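Long-range contacts in demethylmenaquinone Methyltransferase (Thermus thermophilus, PDB 1J3L), which is a member of the RraA family, with a mixed alpha/beta fold, although it carries a methyltransferase name: residues A[22-28]-A[105-111]; A[33-37]-A[137-141]; A[58-64]-A[86-92]. All blocks are in the same frame, centred on the assembly; numbering follows the deposited sequence.

How the contacts relate
All three contacts draw on one mixed beta sheet. The centre of contact 3, which pairs the neighbouring strands 58-63 and 88-92, lies about 2 Å from the centre of the chain. It is about 10 Å from the centre of contact 1 and about 9 Å from that of contact 2, whereas the centres of contacts 1 and 2 are about 17 Å apart and the two do not touch. Strand 107-110 of contact 1 runs beside 88-92, and strand 31-39 of contact 2 beside 58-63. Along the chain contact 3 is nested inside both other loops, while contacts 1 and 2 interleave, so the sheet extends outward from the central 58-63/88-92 pair, with contacts 1 and 2 on opposite sides of the chain's centre.

Contact 1. Residues A[22-28]-A[105-111]; sequences FKSFGGR and PIGLLAL
The backbone O of Leu108 receives the N-H of Phe25 at 2.7 Å, with an angle of 166° at the hydrogen, and a weak second bond from Gly26 N. Water 1 bridges the same part of the two backbones: it accepts from Leu108 N at 2.7 Å and donates to Arg28 O at 2.6 Å, with Ser24 OG also hydrogen-bonded to it. Next to this, Lys23 and Ala110 form an antiparallel hydrogen-bonded pair whose shorter bond, Lys23 N to Ala110 O, measures 2.6 Å. Ser24 and Leu109 follow as a non-hydrogen-bonded pair. The short strand 23-24 thus lies along one edge of strand 107-110, whose other edge bonds to strand 88-92; this places the contact at the border of the mixed sheet of the RraA-like fold.

Side chains add apolar contacts. Leu111 lays CD2 over one face of the Phe22 ring, 4.2 Å from its centroid and offset toward the rim, a CH-pi contact. The Phe25 ring has CG anti to the carbonyl carbon (chi1 -66°), which turns it back along the strand until CE2 meets Ala110 CB at 3.5 Å; Thr98 and Leu101 of helix 98-101 also touch this side chain. Leu108 CB sits against Gly26, where the absence of a side chain lets the backbones close in. At the far end Arg28 N bonds to Ile106 O at 3.2 Å, and the bent Arg28 chain brings the guanidinium edge to Pro105 O, a weak bond from NE.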
ATOM      1  N   PHE A  22      -2.694  -4.433  -5.999  1.00 22.50           N
ATOM      2  CA  PHE A  22      -3.571  -5.329  -5.262  1.00 30.17           C
ATOM      3  C   PHE A  22      -2.739  -6.014  -4.177  1.00 26.04           C
ATOM      4  O   PHE A  22      -1.548  -6.229  -4.352  1.00 29.42           O
ATOM      5  CB  PHE A  22      -4.154  -6.408  -6.180  1.00 23.72           C
ATOM      6  CG  PHE A  22      -5.091  -5.888  -7.225  1.00 25.78           C
ATOM      7  CD1 PHE A  22      -4.604  -5.311  -8.393  1.00 30.67           C
ATOM      8  CD2 PHE A  22      -6.471  -6.004  -7.057  1.00 29.62           C
ATOM      9  CE1 PHE A  22      -5.482  -4.859  -9.389  1.00 31.17           C
ATOM     10  CE2 PHE A  22      -7.359  -5.553  -8.045  1.00 16.26           C
ATOM     11  CZ  PHE A  22      -6.861  -4.983  -9.213  1.00 22.79           C
ATOM     12  N   LYS A  23      -3.349  -6.345  -3.051  1.00 21.89           N
ATOM     13  CA  LYS A  23      -2.601  -7.034  -2.017  1.00 22.24           C
ATOM     14  C   LYS A  23      -2.751  -8.516  -2.327  1.00 20.89           C
ATOM     15  O   LYS A  23      -3.762  -8.933  -2.877  1.00 19.39           O
ATOM     16  CB  LYS A  23      -3.163  -6.714  -0.635  1.00 21.83           C
ATOM     17  CG  LYS A  23      -3.219  -5.219  -0.345  1.00 43.06           C
ATOM     18  CD  LYS A  23      -3.336  -4.912   1.142  1.00 43.52           C
ATOM     19  CE  LYS A  23      -3.477  -3.412   1.379  1.00 44.20           C
ATOM     20  NZ  LYS A  23      -3.254  -3.031   2.807  1.00 32.28           N
ATOM     21  N   SER A  24      -1.732  -9.302  -2.013  1.00 15.19           N
ATOM     22  CA  SER A  24      -1.797 -10.728  -2.259  1.00 20.19           C
ATOM     23  C   SER A  24      -2.275 -11.389  -0.971  1.00 16.33           C
ATOM     24  O   SER A  24      -1.605 -11.326   0.056  1.00 35.40           O
ATOM     25  CB  SER A  24      -0.416 -11.258  -2.662  1.00 24.65           C
ATOM     26  OG  SER A  24      -0.518 -12.517  -3.300  1.00 31.76           O
ATOM     27  N   PHE A  25      -3.440 -12.025  -1.029  1.00 23.08           N
ATOM     28  CA  PHE A  25      -4.009 -12.676   0.144  1.00 22.50           C
ATOM     29  C   PHE A  25      -3.981 -14.209   0.067  1.00 18.30           C
ATOM     30  O   PHE A  25      -4.096 -14.887   1.088  1.00 21.33           O
ATOM     31  CB  PHE A  25      -5.465 -12.217   0.342  1.00 18.43           C
ATOM     32  CG  PHE A  25      -5.619 -10.758   0.688  1.00 22.45           C
ATOM     33  CD1 PHE A  25      -5.418 -10.308   1.985  1.00 19.79           C
ATOM     34  CD2 PHE A  25      -6.012  -9.840  -0.282  1.00 26.81           C
ATOM     35  CE1 PHE A  25      -5.614  -8.966   2.315  1.00 25.47           C
ATOM     36  CE2 PHE A  25      -6.210  -8.504   0.032  1.00 19.31           C
ATOM     37  CZ  PHE A  25      -6.012  -8.060   1.336  1.00 15.21           C
ATOM     38  N   GLY A  26      -3.842 -14.753  -1.139  1.00 18.80           N
ATOM     39  CA  GLY A  26      -3.834 -16.201  -1.305  1.00 11.59           C
ATOM     40  C   GLY A  26      -2.500 -16.863  -1.025  1.00 11.29           C
ATOM     41  O   GLY A  26      -1.505 -16.192  -0.764  1.00 22.74           O
ATOM     42  N   GLY A  27      -2.478 -18.190  -1.072  1.00 21.74           N
ATOM     43  CA  GLY A  27      -1.244 -18.919  -0.827  1.00 21.50           C
ATOM     44  C   GLY A  27      -0.325 -18.936  -2.039  1.00 24.70           C
ATOM     45  O   GLY A  27       0.823 -19.360  -1.937  1.00 27.60           O
ATOM     46  N   ARG A  28      -0.826 -18.489  -3.191  1.00 32.37           N
ATOM     47  CA  ARG A  28      -0.009 -18.453  -4.409  1.00 29.14           C
ATOM     48  C   ARG A  28       0.255 -17.010  -4.820  1.00 28.39           C
ATOM     49  O   ARG A  28      -0.687 -16.247  -5.045  1.00 31.82           O
ATOM     50  CB  ARG A  28      -0.708 -19.158  -5.579  1.00 22.97           C
ATOM     51  CG  ARG A  28      -1.088 -20.607  -5.341  1.00 28.63           C
ATOM     52  CD  ARG A  28       0.105 -21.539  -5.248  1.00 30.88           C
ATOM     53  NE  ARG A  28      -0.351 -22.917  -5.063  1.00 47.52           N
ATOM     54  CZ  ARG A  28       0.446 -23.963  -4.869  1.00 43.74           C
ATOM     55  NH1 ARG A  28       1.766 -23.810  -4.834  1.00 44.71           N
ATOM     56  NH2 ARG A  28      -0.081 -25.169  -4.699  1.00 46.22           N
ATOM     57  N   PRO A 105      -4.162 -22.757  -1.258  1.00 29.87           N
ATOM     58  CA  PRO A 105      -3.210 -22.745  -2.376  1.00 30.00           C
ATOM     59  C   PRO A 105      -3.748 -22.312  -3.729  1.00 25.82           C
ATOM     60  O   PRO A 105      -3.745 -23.081  -4.683  1.00 28.64           O
ATOM     61  CB  PRO A 105      -2.660 -24.177  -2.382  1.00 23.33           C
ATOM     62  CG  PRO A 105      -3.835 -24.987  -1.914  1.00 35.24           C
ATOM     63  CD  PRO A 105      -4.446 -24.136  -0.809  1.00 32.17           C
ATOM     64  N   ILE A 106      -4.215 -21.069  -3.786  1.00 21.68           N
ATOM     65  CA  ILE A 106      -4.724 -20.455  -5.005  1.00 25.04           C
ATOM     66  C   ILE A 106      -4.303 -18.996  -4.941  1.00 20.70           C
ATOM     67  O   ILE A 106      -3.938 -18.494  -3.877  1.00 27.00           O
ATOM     68  CB  ILE A 106      -6.272 -20.477  -5.111  1.00 24.72           C
ATOM     69  CG1 ILE A 106      -6.889 -19.694  -3.949  1.00 25.34           C
ATOM     70  CG2 ILE A 106      -6.771 -21.905  -5.166  1.00 33.28           C
ATOM     71  CD1 ILE A 106      -8.385 -19.533  -4.059  1.00 30.48           C
ATOM     72  N   GLY A 107      -4.340 -18.327  -6.083  1.00 20.99           N
ATOM     73  CA  GLY A 107      -3.993 -16.923  -6.112  1.00 15.89           C
ATOM     74  C   GLY A 107      -5.197 -16.124  -5.673  1.00 15.42           C
ATOM     75  O   GLY A 107      -6.323 -16.454  -6.048  1.00 17.52           O
ATOM     76  N   LEU A 108      -4.975 -15.099  -4.856  1.00 20.83           N
ATOM     77  CA  LEU A 108      -6.062 -14.243  -4.383  1.00 27.75           C
ATOM     78  C   LEU A 108      -5.627 -12.783  -4.192  1.00 21.15           C
ATOM     79  O   LEU A 108      -4.963 -12.439  -3.209  1.00 26.27           O
ATOM     80  CB  LEU A 108      -6.640 -14.785  -3.070  1.00 24.77           C
ATOM     81  CG  LEU A 108      -7.332 -16.147  -3.140  1.00 41.95           C
ATOM     82  CD1 LEU A 108      -7.799 -16.548  -1.748  1.00 53.53           C
ATOM     83  CD2 LEU A 108      -8.510 -16.081  -4.105  1.00 54.91           C
ATOM     84  N   LEU A 109      -6.014 -11.933  -5.138  1.00 20.97           N
ATOM     85  CA  LEU A 109      -5.678 -10.516  -5.082  1.00 19.42           C
ATOM     86  C   LEU A 109      -6.916  -9.689  -4.778  1.00 19.69           C
ATOM     87  O   LEU A 109      -8.026 -10.013  -5.209  1.00 18.90           O
ATOM     88  CB  LEU A 109      -5.088 -10.038  -6.412  1.00 22.63           C
ATOM     89  CG  LEU A 109      -3.932 -10.844  -6.998  1.00 32.55           C
ATOM     90  CD1 LEU A 109      -3.415 -10.182  -8.297  1.00 17.25           C
ATOM     91  CD2 LEU A 109      -2.833 -10.939  -5.954  1.00 23.71           C
ATOM     92  N   ALA A 110      -6.721  -8.620  -4.020  1.00 16.86           N
ATOM     93  CA  ALA A 110      -7.810  -7.730  -3.675  1.00 20.78           C
ATOM     94  C   ALA A 110      -7.183  -6.397  -3.313  1.00 21.64           C
ATOM     95  O   ALA A 110      -5.975  -6.318  -3.099  1.00 26.09           O
ATOM     96  CB  ALA A 110      -8.594  -8.289  -2.502  1.00 28.49           C
ATOM     97  N   LEU A 111      -7.996  -5.350  -3.260  1.00 16.96           N
ATOM     98  CA  LEU A 111      -7.497  -4.026  -2.919  1.00 17.38           C
ATOM     99  C   LEU A 111      -7.305  -3.927  -1.414  1.00 18.74           C
ATOM    100  O   LEU A 111      -6.443  -3.197  -0.934  1.00 11.62           O
ATOM    101  CB  LEU A 111      -8.478  -2.949  -3.404  1.00 16.93           C
ATOM    102  CG  LEU A 111      -8.644  -2.856  -4.927  1.00 32.05           C
ATOM    103  CD1 LEU A 111      -9.742  -1.863  -5.274  1.00 24.13           C
ATOM    104  CD2 LEU A 111      -7.315  -2.457  -5.569  1.00 26.28           C
TER
HETATM  105  O   HOH W   1      -2.438 -14.740  -3.876  1.00 13.19           O

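Contact 2. Residues A[33-37]-A[137-141]; sequences GRVRT and VLPGS
Val35 touches the 137-141 segment through both its backbone and its side chain. Its N-H donates to Ser141 O at 2.7 Å and 171°, nearly linear, while its O accepts from Gly140 N at 3.0 Å. With CG1 anti to the backbone N (chi1 174°), that methyl is directed to Leu138 O and to Val137 CG1, which it meets at 3.9 Å, the two valines crossing at about a right angle. Val35 CG2 lies 3.5 Å from Ser141 OG. Farther along the strand, Thr37 packs against the proline ring, OG1 to Pro139 CG 3.3 Å, its hydroxyl being hydrogen-bonded to Val128 O. Toward the other end, the Arg34 guanidinium lies with one face under Gly140 O.

A type II beta turn from Leu138 to Ser141 positions these groups. Leu138 O accepts both Ser141 N, at 3.1 Å, and Ser141 OG, at 2.7 Å, the hydroxyl in the carbonyl plane on a lone pair. The turn joins strands 135-137 and 142-146, and it docks on strand 31-39 of the mixed sheet. Because its proton goes to Leu138 O, the buried Ser141 hydroxyl has its donor satisfied within the turn, and its oxygen can rest against the apolar CG2 of Val35.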
ATOM      1  N   GLY A  33      -4.393 -18.081 -15.880  1.00 24.86           N
ATOM      2  CA  GLY A  33      -5.477 -18.890 -16.406  1.00 18.19           C
ATOM      3  C   GLY A  33      -6.443 -18.158 -17.313  1.00 30.67           C
ATOM      4  O   GLY A  33      -6.334 -16.944 -17.520  1.00 20.87           O
ATOM      5  N   ARG A  34      -7.388 -18.914 -17.867  1.00 23.55           N
ATOM      6  CA  ARG A  34      -8.407 -18.361 -18.738  1.00 20.16           C
ATOM      7  C   ARG A  34      -9.309 -17.494 -17.861  1.00 29.35           C
ATOM      8  O   ARG A  34      -9.812 -17.954 -16.837  1.00 26.75           O
ATOM      9  CB  ARG A  34      -9.221 -19.491 -19.384  1.00 21.06           C
ATOM     10  CG  ARG A  34     -10.193 -19.008 -20.449  1.00 33.89           C
ATOM     11  CD  ARG A  34     -11.010 -20.148 -21.052  1.00 34.14           C
ATOM     12  NE  ARG A  34     -11.827 -19.690 -22.176  1.00 36.06           N
ATOM     13  CZ  ARG A  34     -11.350 -19.385 -23.383  1.00 40.10           C
ATOM     14  NH1 ARG A  34     -10.055 -19.488 -23.637  1.00 35.10           N
ATOM     15  NH2 ARG A  34     -12.169 -18.975 -24.339  1.00 36.53           N
ATOM     16  N   VAL A  35      -9.507 -16.246 -18.269  1.00 28.12           N
ATOM     17  CA  VAL A  35     -10.324 -15.297 -17.527  1.00 19.50           C
ATOM     18  C   VAL A  35     -11.829 -15.529 -17.597  1.00 27.79           C
ATOM     19  O   VAL A  35     -12.391 -15.851 -18.643  1.00 29.39           O
ATOM     20  CB  VAL A  35     -10.047 -13.831 -17.993  1.00 27.97           C
ATOM     21  CG1 VAL A  35     -11.000 -12.873 -17.317  1.00 19.69           C
ATOM     22  CG2 VAL A  35      -8.612 -13.440 -17.682  1.00 11.96           C
ATOM     23  N   ARG A  36     -12.460 -15.343 -16.447  1.00 29.41           N
ATOM     24  CA  ARG A  36     -13.898 -15.464 -16.275  1.00 34.02           C
ATOM     25  C   ARG A  36     -14.214 -14.165 -15.526  1.00 30.79           C
ATOM     26  O   ARG A  36     -13.566 -13.858 -14.530  1.00 38.28           O
ATOM     27  CB  ARG A  36     -14.214 -16.667 -15.392  1.00 35.02           C
ATOM     28  CG  ARG A  36     -15.628 -17.159 -15.511  1.00 38.22           C
ATOM     29  CD  ARG A  36     -15.792 -18.124 -16.671  1.00 25.93           C
ATOM     30  NE  ARG A  36     -17.204 -18.406 -16.903  1.00 46.84           N
ATOM     31  CZ  ARG A  36     -18.017 -18.966 -16.013  1.00 44.47           C
ATOM     32  NH1 ARG A  36     -17.564 -19.317 -14.817  1.00 60.43           N
ATOM     33  NH2 ARG A  36     -19.291 -19.164 -16.317  1.00 54.31           N
ATOM     34  N   THR A  37     -15.190 -13.400 -15.991  1.00 21.26           N
ATOM     35  CA  THR A  37     -15.499 -12.135 -15.338  1.00 24.36           C
ATOM     36  C   THR A  37     -16.815 -12.112 -14.588  1.00 31.33           C
ATOM     37  O   THR A  37     -17.673 -12.986 -14.751  1.00 35.08           O
ATOM     38  CB  THR A  37     -15.534 -10.973 -16.344  1.00 25.54           C
ATOM     39  OG1 THR A  37     -16.651 -11.138 -17.232  1.00 25.19           O
ATOM     40  CG2 THR A  37     -14.244 -10.940 -17.152  1.00 16.41           C
ATOM     41  N   VAL A 137     -11.025  -5.841 -19.239  1.00 34.12           N
ATOM     42  CA  VAL A 137     -10.810  -7.251 -18.941  1.00 34.93           C
ATOM     43  C   VAL A 137     -11.909  -8.028 -19.638  1.00 29.65           C
ATOM     44  O   VAL A 137     -13.091  -7.788 -19.418  1.00 41.08           O
ATOM     45  CB  VAL A 137     -10.831  -7.518 -17.435  1.00 31.58           C
ATOM     46  CG1 VAL A 137     -10.654  -9.006 -17.177  1.00 34.97           C
ATOM     47  CG2 VAL A 137      -9.697  -6.733 -16.764  1.00 23.38           C
ATOM     48  N   LEU A 138     -11.509  -8.954 -20.495  1.00 30.71           N
ATOM     49  CA  LEU A 138     -12.479  -9.708 -21.269  1.00 34.78           C
ATOM     50  C   LEU A 138     -12.624 -11.174 -20.919  1.00 26.76           C
ATOM     51  O   LEU A 138     -11.643 -11.875 -20.656  1.00 24.51           O
ATOM     52  CB  LEU A 138     -12.144  -9.604 -22.764  1.00 36.95           C
ATOM     53  CG  LEU A 138     -12.167  -8.238 -23.455  1.00 46.01           C
ATOM     54  CD1 LEU A 138     -11.606  -8.396 -24.854  1.00 55.73           C
ATOM     55  CD2 LEU A 138     -13.581  -7.683 -23.511  1.00 40.40           C
ATOM     56  N   PRO A 139     -13.869 -11.658 -20.910  1.00 23.38           N
ATOM     57  CA  PRO A 139     -14.110 -13.060 -20.603  1.00 23.08           C
ATOM     58  C   PRO A 139     -13.429 -13.794 -21.756  1.00 37.19           C
ATOM     59  O   PRO A 139     -13.633 -13.432 -22.920  1.00 33.23           O
ATOM     60  CB  PRO A 139     -15.629 -13.179 -20.691  1.00 25.81           C
ATOM     61  CG  PRO A 139     -16.114 -11.783 -20.430  1.00 35.41           C
ATOM     62  CD  PRO A 139     -15.132 -10.954 -21.188  1.00 18.72           C
ATOM     63  N   GLY A 140     -12.602 -14.788 -21.447  1.00 31.14           N
ATOM     64  CA  GLY A 140     -11.952 -15.531 -22.507  1.00 32.60           C
ATOM     65  C   GLY A 140     -10.516 -15.163 -22.793  1.00 30.02           C
ATOM     66  O   GLY A 140      -9.856 -15.820 -23.603  1.00 40.73           O
ATOM     67  N   SER A 141     -10.023 -14.111 -22.157  1.00 30.49           N
ATOM     68  CA  SER A 141      -8.636 -13.712 -22.363  1.00 33.29           C
ATOM     69  C   SER A 141      -7.815 -14.527 -21.380  1.00 26.93           C
ATOM     70  O   SER A 141      -8.376 -15.184 -20.509  1.00 29.32           O
ATOM     71  CB  SER A 141      -8.459 -12.216 -22.093  1.00 30.71           C
ATOM     72  OG  SER A 141      -8.988 -11.869 -20.826  1.00 46.24           O
TER

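Contact 3. Residues A[58-64]-A[86-92]; sequences QVLFVDG and WAGVVVH
Trp86 opens the segment by setting CZ3 of its indole 3.6 Å from Leu60 CB, with Gln58 CB also close by. The two segments belong to a beta-alpha-beta unit, strand 58-63, helix 75-83, strand 88-92: the strand axes approach to 4.6 Å and run 12° from parallel. Ala87 N starts the backbone bonding by donating to Gln58 O at 2.9 Å. Gly88 O next accepts from Leu60 N. Val89 lies side by side with Val62, pointing the same way, Val89 CG1 to Val62 CG2 4.2 Å, on the face that also carries Leu60; Leu108 of the neighbouring strand 107-110 touches it. Val90 bonds on both sides of Phe61, its N to Leu60 O and its O from Val62 N, each at 2.7 Å. Its CG1, anti to the backbone N (chi1 169°), sits over the centre of the Phe61 ring, 3.7 Å from the centroid, a CH-pi contact. Val91 packs beside Val62, back on the face that carries Leu60 and Val89. His92 N donates to Val62 O, and His92 O receives Gly64 N. The Asp63 carboxylate, whose OD1 is hydrogen-bonded to Gly65 N, stands 82° from the plane of the imidazole, and OD1 lies at the ring edge, 3.7 Å from His92 ND1 and not hydrogen-bonded to it.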
ATOM      1  N   GLN A  58      -8.640 -21.720 -14.822  1.00 27.22           N
ATOM      2  CA  GLN A  58      -9.296 -20.428 -14.993  1.00 26.04           C
ATOM      3  C   GLN A  58      -9.034 -19.433 -13.873  1.00 22.64           C
ATOM      4  O   GLN A  58      -8.667 -19.799 -12.763  1.00 26.21           O
ATOM      5  CB  GLN A  58     -10.809 -20.624 -15.142  1.00 25.49           C
ATOM      6  CG  GLN A  58     -11.197 -21.530 -16.306  1.00 32.97           C
ATOM      7  CD  GLN A  58     -12.626 -22.025 -16.213  1.00 23.91           C
ATOM      8  OE1 GLN A  58     -13.570 -21.268 -16.408  1.00 27.19           O
ATOM      9  NE2 GLN A  58     -12.788 -23.303 -15.899  1.00 28.59           N
ATOM     10  N   VAL A  59      -9.230 -18.162 -14.190  1.00 25.73           N
ATOM     11  CA  VAL A  59      -9.056 -17.095 -13.231  1.00 28.04           C
ATOM     12  C   VAL A  59     -10.328 -16.254 -13.209  1.00 28.30           C
ATOM     13  O   VAL A  59     -10.772 -15.769 -14.250  1.00 33.96           O
ATOM     14  CB  VAL A  59      -7.881 -16.187 -13.620  1.00 25.09           C
ATOM     15  CG1 VAL A  59      -7.854 -14.954 -12.731  1.00 30.31           C
ATOM     16  CG2 VAL A  59      -6.586 -16.946 -13.481  1.00 27.95           C
ATOM     17  N   LEU A  60     -10.920 -16.085 -12.033  1.00 21.93           N
ATOM     18  CA  LEU A  60     -12.123 -15.278 -11.937  1.00 19.02           C
ATOM     19  C   LEU A  60     -11.724 -13.856 -11.551  1.00 18.06           C
ATOM     20  O   LEU A  60     -11.023 -13.633 -10.565  1.00 22.03           O
ATOM     21  CB  LEU A  60     -13.091 -15.857 -10.902  1.00 20.24           C
ATOM     22  CG  LEU A  60     -14.436 -15.127 -10.791  1.00 22.11           C
ATOM     23  CD1 LEU A  60     -15.254 -15.399 -12.049  1.00 21.28           C
ATOM     24  CD2 LEU A  60     -15.199 -15.578  -9.537  1.00 23.55           C
ATOM     25  N   PHE A  61     -12.153 -12.903 -12.361  1.00 23.61           N
ATOM     26  CA  PHE A  61     -11.866 -11.500 -12.124  1.00 33.80           C
ATOM     27  C   PHE A  61     -13.184 -10.880 -11.669  1.00 28.02           C
ATOM     28  O   PHE A  61     -14.137 -10.793 -12.444  1.00 32.29           O
ATOM     29  CB  PHE A  61     -11.379 -10.835 -13.417  1.00 32.47           C
ATOM     30  CG  PHE A  61     -10.573  -9.588 -13.195  1.00 21.18           C
ATOM     31  CD1 PHE A  61     -11.108  -8.510 -12.512  1.00 23.05           C
ATOM     32  CD2 PHE A  61      -9.286  -9.488 -13.686  1.00 22.37           C
ATOM     33  CE1 PHE A  61     -10.364  -7.350 -12.317  1.00 15.29           C
ATOM     34  CE2 PHE A  61      -8.536  -8.328 -13.496  1.00 20.23           C
ATOM     35  CZ  PHE A  61      -9.079  -7.262 -12.815  1.00 19.68           C
ATOM     36  N   VAL A  62     -13.240 -10.473 -10.408  1.00 26.09           N
ATOM     37  CA  VAL A  62     -14.451  -9.878  -9.856  1.00 30.19           C
ATOM     38  C   VAL A  62     -14.341  -8.373  -9.755  1.00 27.74           C
ATOM     39  O   VAL A  62     -13.496  -7.845  -9.027  1.00 24.54           O
ATOM     40  CB  VAL A  62     -14.757 -10.414  -8.448  1.00 23.89           C
ATOM     41  CG1 VAL A  62     -16.077  -9.863  -7.964  1.00 29.14           C
ATOM     42  CG2 VAL A  62     -14.772 -11.924  -8.464  1.00 25.06           C
ATOM     43  N   ASP A  63     -15.190  -7.685 -10.504  1.00 30.58           N
ATOM     44  CA  ASP A  63     -15.205  -6.230 -10.471  1.00 38.72           C
ATOM     45  C   ASP A  63     -16.221  -5.816  -9.406  1.00 32.08           C
ATOM     46  O   ASP A  63     -17.426  -5.964  -9.610  1.00 24.20           O
ATOM     47  CB  ASP A  63     -15.627  -5.668 -11.826  1.00 36.15           C
ATOM     48  CG  ASP A  63     -15.558  -4.169 -11.866  1.00 36.08           C
ATOM     49  OD1 ASP A  63     -15.832  -3.538 -10.823  1.00 35.42           O
ATOM     50  OD2 ASP A  63     -15.238  -3.620 -12.936  1.00 50.19           O
ATOM     51  N   GLY A  64     -15.736  -5.323  -8.269  1.00 29.77           N
ATOM     52  CA  GLY A  64     -16.636  -4.914  -7.202  1.00 17.17           C
ATOM     53  C   GLY A  64     -16.835  -3.414  -7.174  1.00 20.29           C
ATOM     54  O   GLY A  64     -17.248  -2.839  -6.165  1.00 25.99           O
ATOM     55  N   TRP A  86     -10.167 -23.700  -9.384  1.00 18.60           N
ATOM     56  CA  TRP A  86      -9.803 -22.370  -9.832  1.00 23.07           C
ATOM     57  C   TRP A  86      -8.320 -22.115  -9.601  1.00 22.83           C
ATOM     58  O   TRP A  86      -7.760 -22.507  -8.574  1.00 29.98           O
ATOM     59  CB  TRP A  86     -10.648 -21.314  -9.103  1.00 23.06           C
ATOM     60  CG  TRP A  86     -12.069 -21.380  -9.496  1.00 14.92           C
ATOM     61  CD1 TRP A  86     -13.005 -22.254  -9.034  1.00 23.85           C
ATOM     62  CD2 TRP A  86     -12.696 -20.637 -10.548  1.00 16.56           C
ATOM     63  NE1 TRP A  86     -14.176 -22.110  -9.735  1.00 14.78           N
ATOM     64  CE2 TRP A  86     -14.016 -21.122 -10.664  1.00 14.54           C
ATOM     65  CE3 TRP A  86     -12.270 -19.605 -11.394  1.00 20.02           C
ATOM     66  CZ2 TRP A  86     -14.912 -20.623 -11.610  1.00 11.66           C
ATOM     67  CZ3 TRP A  86     -13.161 -19.109 -12.332  1.00 13.51           C
ATOM     68  CH2 TRP A  86     -14.475 -19.618 -12.428  1.00 19.83           C
ATOM     69  N   ALA A  87      -7.683 -21.468 -10.567  1.00 21.23           N
ATOM     70  CA  ALA A  87      -6.264 -21.145 -10.453  1.00 22.09           C
ATOM     71  C   ALA A  87      -6.102 -19.896  -9.596  1.00 18.68           C
ATOM     72  O   ALA A  87      -5.094 -19.729  -8.904  1.00 20.89           O
ATOM     73  CB  ALA A  87      -5.664 -20.910 -11.830  1.00 23.89           C
ATOM     74  N   GLY A  88      -7.103 -19.026  -9.637  1.00 18.38           N
ATOM     75  CA  GLY A  88      -7.045 -17.805  -8.858  1.00 22.21           C
ATOM     76  C   GLY A  88      -8.260 -16.906  -9.001  1.00 17.99           C
ATOM     77  O   GLY A  88      -9.101 -17.092  -9.879  1.00 18.31           O
ATOM     78  N   VAL A  89      -8.331 -15.917  -8.121  1.00 24.13           N
ATOM     79  CA  VAL A  89      -9.414 -14.944  -8.102  1.00 21.26           C
ATOM     80  C   VAL A  89      -8.799 -13.555  -7.953  1.00 23.07           C
ATOM     81  O   VAL A  89      -7.908 -13.343  -7.120  1.00 26.72           O
ATOM     82  CB  VAL A  89     -10.359 -15.168  -6.894  1.00 21.82           C
ATOM     83  CG1 VAL A  89     -11.638 -14.336  -7.065  1.00 12.33           C
ATOM     84  CG2 VAL A  89     -10.667 -16.651  -6.743  1.00 19.69           C
ATOM     85  N   VAL A  90      -9.245 -12.618  -8.779  1.00 20.55           N
ATOM     86  CA  VAL A  90      -8.762 -11.245  -8.690  1.00 16.93           C
ATOM     87  C   VAL A  90      -9.959 -10.383  -8.336  1.00 20.94           C
ATOM     88  O   VAL A  90     -10.944 -10.350  -9.066  1.00 24.57           O
ATOM     89  CB  VAL A  90      -8.172 -10.750 -10.004  1.00 16.92           C
ATOM     90  CG1 VAL A  90      -7.942  -9.259  -9.925  1.00 20.23           C
ATOM     91  CG2 VAL A  90      -6.863 -11.465 -10.280  1.00 11.48           C
ATOM     92  N   VAL A  91      -9.880  -9.690  -7.210  1.00 22.97           N
ATOM     93  CA  VAL A  91     -10.993  -8.866  -6.778  1.00 24.02           C
ATOM     94  C   VAL A  91     -10.724  -7.369  -6.819  1.00 27.50           C
ATOM     95  O   VAL A  91      -9.859  -6.863  -6.097  1.00 22.63           O
ATOM     96  CB  VAL A  91     -11.436  -9.242  -5.335  1.00 25.16           C
ATOM     97  CG1 VAL A  91     -12.638  -8.412  -4.910  1.00 21.34           C
ATOM     98  CG2 VAL A  91     -11.769 -10.720  -5.261  1.00 20.51           C
ATOM     99  N   HIS A  92     -11.450  -6.667  -7.683  1.00 19.36           N
ATOM    100  CA  HIS A  92     -11.325  -5.220  -7.732  1.00 25.76           C
ATOM    101  C   HIS A  92     -12.322  -4.828  -6.660  1.00 22.56           C
ATOM    102  O   HIS A  92     -13.466  -4.479  -6.956  1.00 26.74           O
ATOM    103  CB  HIS A  92     -11.773  -4.643  -9.073  1.00 18.86           C
ATOM    104  CG  HIS A  92     -11.572  -3.164  -9.168  1.00 23.54           C
ATOM    105  ND1 HIS A  92     -12.519  -2.311  -9.705  1.00 26.71           N
ATOM    106  CD2 HIS A  92     -10.528  -2.381  -8.812  1.00 23.33           C
ATOM    107  CE1 HIS A  92     -12.061  -1.075  -9.675  1.00 32.06           C
ATOM    108  NE2 HIS A  92     -10.852  -1.087  -9.137  1.00 29.83           N
TER